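Local coordinates for Serine/threonine protein phosphatase Stp1 (Streptococcus agalactiae, PDB 2PK0) that removes phosphate from phosphoserine and phosphothreonine residues of proteins, as a magnesium-binding phosphatase of the PP2C family, at residues I116-R130 with D180-V194. Residues are numbered along the deposited sequence; the frame is centred on the assembly and turned at random.
Sequences IIFAHVGDSRIGIVR and DLGVHLLEEGDYLVV
Arg130 reaches Asp190 on a chain that starts with CG anti to the backbone N (chi1 -178°) and folds back at chi3 (-57°), which lays the guanidinium edge along the carboxylate. The grip is side-on: NE of Arg130 donates to OD1 of Asp190 at 2.8 Å and NH2 of Arg130 to OD2 of Asp190 at 2.6 Å, both on the syn side. From the opposite face of the carboxylate plane, Glu187 N also donates to that OD2, tying the type II turn 187-190 to the salt bridge; OE2 of Glu187 lies over a guanidinium face as a long, purely electrostatic partner.

Phe118 has its CG wedged between backbone N and carbonyl carbon (chi1 66°), and the ring thereby lies against Gly182, whose CA makes a CH-pi contact 4.1 Å from the ring centroid. The His184 ring meets it rim to rim, nearly coplanar, with CD2 of His184 3.6 Å from CE2 of Phe118. Strands 116-121 and 180-185 pair antiparallel here, as do 125-130 and 191-194 in the second sheet. Between the two layers, CD1 of Ile116 and CD1 of Leu192 meet tip to tip at 3.9 Å, while Leu186 touches both Ile116 and Ile128.

Near the far end, His120 and Asp180 lie side by side; ND1 of His120 is hydrogen-bonded to OE2 of Glu107, and OD2 of Asp180 to NE2 of His141. Each segment thus contributes a strand to both layers, helix 72-96 covering Ile117 and Ala119 on the outside: the two facing antiparallel sheets of the PP2C beta-sandwich.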
loop_
_atom_site.group_PDB
_atom_site.type_symbol
_atom_site.label_atom_id
_atom_site.label_comp_id
_atom_site.label_asym_id
_atom_site.label_seq_id
_atom_site.Cartn_x
_atom_site.Cartn_y
_atom_site.Cartn_z
ATOM N N ILE A 116 2.396 13.799 4.510
ATOM C CA ILE A 116 1.522 12.694 4.179
ATOM C C ILE A 116 0.918 12.164 5.471
ATOM O O ILE A 116 1.526 12.264 6.539
ATOM C CB ILE A 116 2.253 11.525 3.469
ATOM C CG1 ILE A 116 3.520 11.145 4.218
ATOM C CG2 ILE A 116 2.633 11.895 2.056
ATOM C CD1 ILE A 116 3.935 9.741 3.985
ATOM N N ILE A 117 -0.293 11.629 5.365
ATOM C CA ILE A 117 -0.835 10.789 6.401
ATOM C C ILE A 117 -1.326 9.468 5.785
ATOM O O ILE A 117 -2.042 9.453 4.777
ATOM C CB ILE A 117 -1.936 11.491 7.238
ATOM C CG1 ILE A 117 -2.518 10.518 8.281
ATOM C CG2 ILE A 117 -3.016 12.048 6.344
ATOM C CD1 ILE A 117 -3.277 11.185 9.417
ATOM N N PHE A 118 -0.916 8.354 6.376
ATOM C CA PHE A 118 -1.343 7.093 5.857
ATOM C C PHE A 118 -2.137 6.253 6.841
ATOM O O PHE A 118 -1.976 6.382 8.044
ATOM C CB PHE A 118 -0.152 6.306 5.290
ATOM C CG PHE A 118 0.864 5.872 6.323
ATOM C CD1 PHE A 118 0.696 4.687 7.054
ATOM C CD2 PHE A 118 2.015 6.616 6.535
ATOM C CE1 PHE A 118 1.634 4.276 7.988
ATOM C CE2 PHE A 118 2.970 6.205 7.480
ATOM C CZ PHE A 118 2.779 5.044 8.199
ATOM N N ALA A 119 -2.974 5.378 6.292
ATOM C CA ALA A 119 -3.568 4.267 7.019
ATOM C C ALA A 119 -3.059 2.982 6.366
ATOM O O ALA A 119 -2.975 2.916 5.139
ATOM C CB ALA A 119 -5.078 4.331 6.944
ATOM N N HIS A 120 -2.763 1.961 7.177
ATOM C CA HIS A 120 -2.073 0.746 6.705
ATOM C C HIS A 120 -2.605 -0.524 7.373
ATOM O O HIS A 120 -2.718 -0.572 8.580
ATOM C CB HIS A 120 -0.570 0.901 6.955
ATOM C CG HIS A 120 0.158 -0.385 7.179
ATOM N ND1 HIS A 120 0.338 -1.325 6.186
ATOM C CD2 HIS A 120 0.791 -0.867 8.275
ATOM C CE1 HIS A 120 1.040 -2.336 6.668
ATOM N NE2 HIS A 120 1.322 -2.087 7.932
ATOM N N VAL A 121 -2.946 -1.532 6.567
ATOM C CA VAL A 121 -3.528 -2.794 7.011
ATOM C C VAL A 121 -2.977 -3.909 6.121
ATOM O O VAL A 121 -3.238 -3.904 4.930
ATOM C CB VAL A 121 -5.071 -2.829 6.789
ATOM C CG1 VAL A 121 -5.653 -4.199 7.197
ATOM C CG2 VAL A 121 -5.779 -1.733 7.535
ATOM N N GLY A 122 -2.226 -4.859 6.674
ATOM C CA GLY A 122 -1.681 -5.947 5.874
ATOM C C GLY A 122 -0.170 -5.974 5.739
ATOM O O GLY A 122 0.557 -5.519 6.629
ATOM N N ASP A 123 0.304 -6.526 4.624
ATOM C CA ASP A 123 1.738 -6.634 4.355
ATOM C C ASP A 123 2.183 -5.816 3.140
ATOM O O ASP A 123 3.272 -6.010 2.599
ATOM C CB ASP A 123 2.178 -8.101 4.212
ATOM C CG ASP A 123 1.470 -8.830 3.082
ATOM O OD1 ASP A 123 0.491 -8.283 2.517
ATOM O OD2 ASP A 123 1.894 -9.968 2.757
ATOM N N SER A 124 1.328 -4.907 2.703
ATOM C CA SER A 124 1.741 -3.905 1.741
ATOM C C SER A 124 2.658 -2.908 2.460
ATOM O O SER A 124 2.706 -2.863 3.690
ATOM C CB SER A 124 0.525 -3.213 1.140
ATOM O OG SER A 124 -0.187 -4.069 0.274
ATOM N N ARG A 125 3.436 -2.140 1.717
ATOM C CA ARG A 125 4.429 -1.313 2.374
ATOM C C ARG A 125 4.451 0.104 1.872
ATOM O O ARG A 125 3.987 0.395 0.760
ATOM C CB ARG A 125 5.810 -1.906 2.205
ATOM C CG ARG A 125 5.950 -3.254 2.810
ATOM C CD ARG A 125 7.357 -3.522 3.122
ATOM N NE ARG A 125 7.490 -4.818 3.753
ATOM C CZ ARG A 125 8.598 -5.534 3.696
ATOM N NH1 ARG A 125 9.632 -5.053 3.024
ATOM N NH2 ARG A 125 8.655 -6.728 4.276
ATOM N N ILE A 126 4.972 0.982 2.734
ATOM C CA ILE A 126 5.223 2.378 2.422
ATOM C C ILE A 126 6.632 2.721 2.874
ATOM O O ILE A 126 7.015 2.430 4.022
ATOM C CB ILE A 126 4.264 3.302 3.157
ATOM C CG1 ILE A 126 2.821 2.994 2.772
ATOM C CG2 ILE A 126 4.586 4.754 2.871
ATOM C CD1 ILE A 126 1.843 3.717 3.637
ATOM N N GLY A 127 7.405 3.326 1.974
ATOM C CA GLY A 127 8.735 3.774 2.322
ATOM C C GLY A 127 9.096 5.131 1.758
ATOM O O GLY A 127 8.441 5.635 0.858
ATOM N N ILE A 128 10.144 5.728 2.294
ATOM C CA ILE A 128 10.674 6.951 1.727
ATOM C C ILE A 128 12.088 6.680 1.279
ATOM O O ILE A 128 12.862 6.053 1.995
ATOM C CB ILE A 128 10.665 8.130 2.741
ATOM C CG1 ILE A 128 9.243 8.622 2.985
ATOM C CG2 ILE A 128 11.521 9.305 2.250
ATOM C CD1 ILE A 128 9.139 9.459 4.202
ATOM N N VAL A 129 12.407 7.118 0.072
ATOM C CA VAL A 129 13.785 7.108 -0.394
ATOM C C VAL A 129 14.377 8.523 -0.355
ATOM O O VAL A 129 13.884 9.428 -1.025
ATOM C CB VAL A 129 13.873 6.481 -1.790
ATOM C CG1 VAL A 129 15.285 6.615 -2.375
ATOM C CG2 VAL A 129 13.421 5.023 -1.714
ATOM N N ARG A 130 15.410 8.707 0.461
ATOM C CA ARG A 130 16.095 10.012 0.625
ATOM C C ARG A 130 17.595 9.808 0.529
ATOM O O ARG A 130 18.132 8.889 1.164
ATOM C CB ARG A 130 15.763 10.619 1.993
ATOM C CG ARG A 130 16.359 11.986 2.305
ATOM C CD ARG A 130 15.751 12.545 3.599
ATOM N NE ARG A 130 14.295 12.613 3.486
ATOM C CZ ARG A 130 13.428 12.474 4.493
ATOM N NH1 ARG A 130 13.853 12.246 5.731
ATOM N NH2 ARG A 130 12.123 12.542 4.246
ATOM N N ASP A 180 -2.637 0.912 11.112
ATOM C CA ASP A 180 -1.580 1.764 11.640
ATOM C C ASP A 180 -1.683 3.088 10.934
ATOM O O ASP A 180 -1.809 3.119 9.723
ATOM C CB ASP A 180 -0.197 1.188 11.347
ATOM C CG ASP A 180 0.096 -0.075 12.114
ATOM O OD1 ASP A 180 -0.533 -0.293 13.172
ATOM O OD2 ASP A 180 0.970 -0.848 11.649
ATOM N N LEU A 181 -1.614 4.183 11.679
ATOM C CA LEU A 181 -1.576 5.498 11.071
ATOM C C LEU A 181 -0.217 6.143 11.246
ATOM O O LEU A 181 0.514 5.797 12.159
ATOM C CB LEU A 181 -2.634 6.394 11.680
ATOM C CG LEU A 181 -4.045 5.820 11.753
ATOM C CD1 LEU A 181 -4.770 6.595 12.810
ATOM C CD2 LEU A 181 -4.763 5.913 10.438
ATOM N N GLY A 182 0.127 7.076 10.359
ATOM C CA GLY A 182 1.363 7.836 10.512
ATOM C C GLY A 182 1.413 9.137 9.725
ATOM O O GLY A 182 1.024 9.188 8.555
ATOM N N VAL A 183 1.893 10.200 10.362
ATOM C CA VAL A 183 2.120 11.453 9.661
ATOM C C VAL A 183 3.615 11.630 9.458
ATOM O O VAL A 183 4.398 11.424 10.385
ATOM C CB VAL A 183 1.542 12.645 10.427
ATOM C CG1 VAL A 183 1.586 13.904 9.589
ATOM C CG2 VAL A 183 0.115 12.364 10.816
ATOM N N HIS A 184 4.016 11.965 8.233
ATOM C CA HIS A 184 5.423 12.214 7.927
ATOM C C HIS A 184 5.618 13.400 7.019
ATOM O O HIS A 184 4.753 13.729 6.216
ATOM C CB HIS A 184 6.043 10.995 7.254
ATOM C CG HIS A 184 6.113 9.797 8.142
ATOM N ND1 HIS A 184 7.222 9.506 8.910
ATOM C CD2 HIS A 184 5.201 8.831 8.409
ATOM C CE1 HIS A 184 6.991 8.406 9.606
ATOM N NE2 HIS A 184 5.771 7.980 9.323
ATOM N N LEU A 185 6.784 14.024 7.133
ATOM C CA LEU A 185 7.160 15.144 6.288
ATOM C C LEU A 185 7.936 14.647 5.078
ATOM O O LEU A 185 8.852 13.843 5.208
ATOM C CB LEU A 185 8.030 16.096 7.098
ATOM C CG LEU A 185 8.460 17.413 6.444
ATOM C CD1 LEU A 185 7.257 18.214 5.996
ATOM C CD2 LEU A 185 9.293 18.209 7.424
ATOM N N LEU A 186 7.573 15.116 3.893
ATOM C CA LEU A 186 8.359 14.804 2.699
ATOM C C LEU A 186 9.294 15.965 2.358
ATOM O O LEU A 186 8.858 17.114 2.266
ATOM C CB LEU A 186 7.443 14.491 1.506
ATOM C CG LEU A 186 7.158 13.032 1.096
ATOM C CD1 LEU A 186 7.054 12.072 2.280
ATOM C CD2 LEU A 186 5.908 12.945 0.212
ATOM N N GLU A 187 10.578 15.666 2.183
ATOM C CA GLU A 187 11.579 16.671 1.814
ATOM C C GLU A 187 11.762 16.749 0.298
ATOM O O GLU A 187 11.359 15.844 -0.423
ATOM C CB GLU A 187 12.908 16.358 2.503
ATOM C CG GLU A 187 13.070 17.067 3.846
ATOM C CD GLU A 187 13.842 16.262 4.867
ATOM O OE1 GLU A 187 15.063 16.041 4.678
ATOM O OE2 GLU A 187 13.210 15.859 5.866
ATOM N N GLU A 188 12.357 17.837 -0.181
ATOM C CA GLU A 188 12.629 18.003 -1.609
ATOM C C GLU A 188 13.576 16.920 -2.106
ATOM O O GLU A 188 14.618 16.687 -1.511
ATOM C CB GLU A 188 13.223 19.390 -1.882
ATOM C CG GLU A 188 12.174 20.468 -2.130
ATOM C CD GLU A 188 12.750 21.887 -2.154
ATOM O OE1 GLU A 188 13.991 22.041 -2.219
ATOM O OE2 GLU A 188 11.954 22.852 -2.109
ATOM N N GLY A 189 13.192 16.238 -3.176
ATOM C CA GLY A 189 13.998 15.143 -3.709
ATOM C C GLY A 189 13.627 13.745 -3.233
ATOM O O GLY A 189 14.166 12.757 -3.749
ATOM N N ASP A 190 12.718 13.661 -2.252
ATOM C CA ASP A 190 12.243 12.378 -1.710
ATOM C C ASP A 190 11.423 11.604 -2.731
ATOM O O ASP A 190 10.901 12.176 -3.690
ATOM C CB ASP A 190 11.355 12.595 -0.477
ATOM C CG ASP A 190 12.142 12.886 0.794
ATOM O OD1 ASP A 190 13.378 12.751 0.798
ATOM O OD2 ASP A 190 11.514 13.239 1.812
ATOM N N TYR A 191 11.324 10.299 -2.523
ATOM C CA TYR A 191 10.386 9.464 -3.257
ATOM C C TYR A 191 9.582 8.717 -2.215
ATOM O O TYR A 191 10.154 7.969 -1.415
ATOM C CB TYR A 191 11.098 8.428 -4.132
ATOM C CG TYR A 191 11.942 8.977 -5.275
ATOM C CD1 TYR A 191 11.401 9.163 -6.535
ATOM C CD2 TYR A 191 13.284 9.281 -5.091
ATOM C CE1 TYR A 191 12.154 9.654 -7.570
ATOM C CE2 TYR A 191 14.056 9.774 -6.128
ATOM C CZ TYR A 191 13.482 9.966 -7.364
ATOM O OH TYR A 191 14.244 10.462 -8.397
ATOM N N LEU A 192 8.272 8.935 -2.191
ATOM C CA LEU A 192 7.390 8.055 -1.449
ATOM C C LEU A 192 7.231 6.824 -2.310
ATOM O O LEU A 192 6.994 6.942 -3.523
ATOM C CB LEU A 192 6.009 8.685 -1.231
ATOM C CG LEU A 192 5.086 7.913 -0.274
ATOM C CD1 LEU A 192 5.702 7.815 1.120
ATOM C CD2 LEU A 192 3.733 8.559 -0.214
ATOM N N VAL A 193 7.366 5.643 -1.699
ATOM C CA VAL A 193 7.198 4.403 -2.420
ATOM C C VAL A 193 6.105 3.566 -1.762
ATOM O O VAL A 193 6.284 3.017 -0.686
ATOM C CB VAL A 193 8.509 3.600 -2.476
ATOM C CG1 VAL A 193 8.345 2.327 -3.350
ATOM C CG2 VAL A 193 9.648 4.454 -3.002
ATOM N N VAL A 194 4.956 3.477 -2.409
ATOM C CA VAL A 194 3.876 2.665 -1.887
ATOM C C VAL A 194 3.780 1.398 -2.739
ATOM O O VAL A 194 3.629 1.481 -3.955
ATOM C CB VAL A 194 2.536 3.442 -1.920
ATOM C CG1 VAL A 194 1.444 2.628 -1.267
ATOM C CG2 VAL A 194 2.670 4.791 -1.220
HETATM O O HOH W 1 15.616 10.790 -2.706
#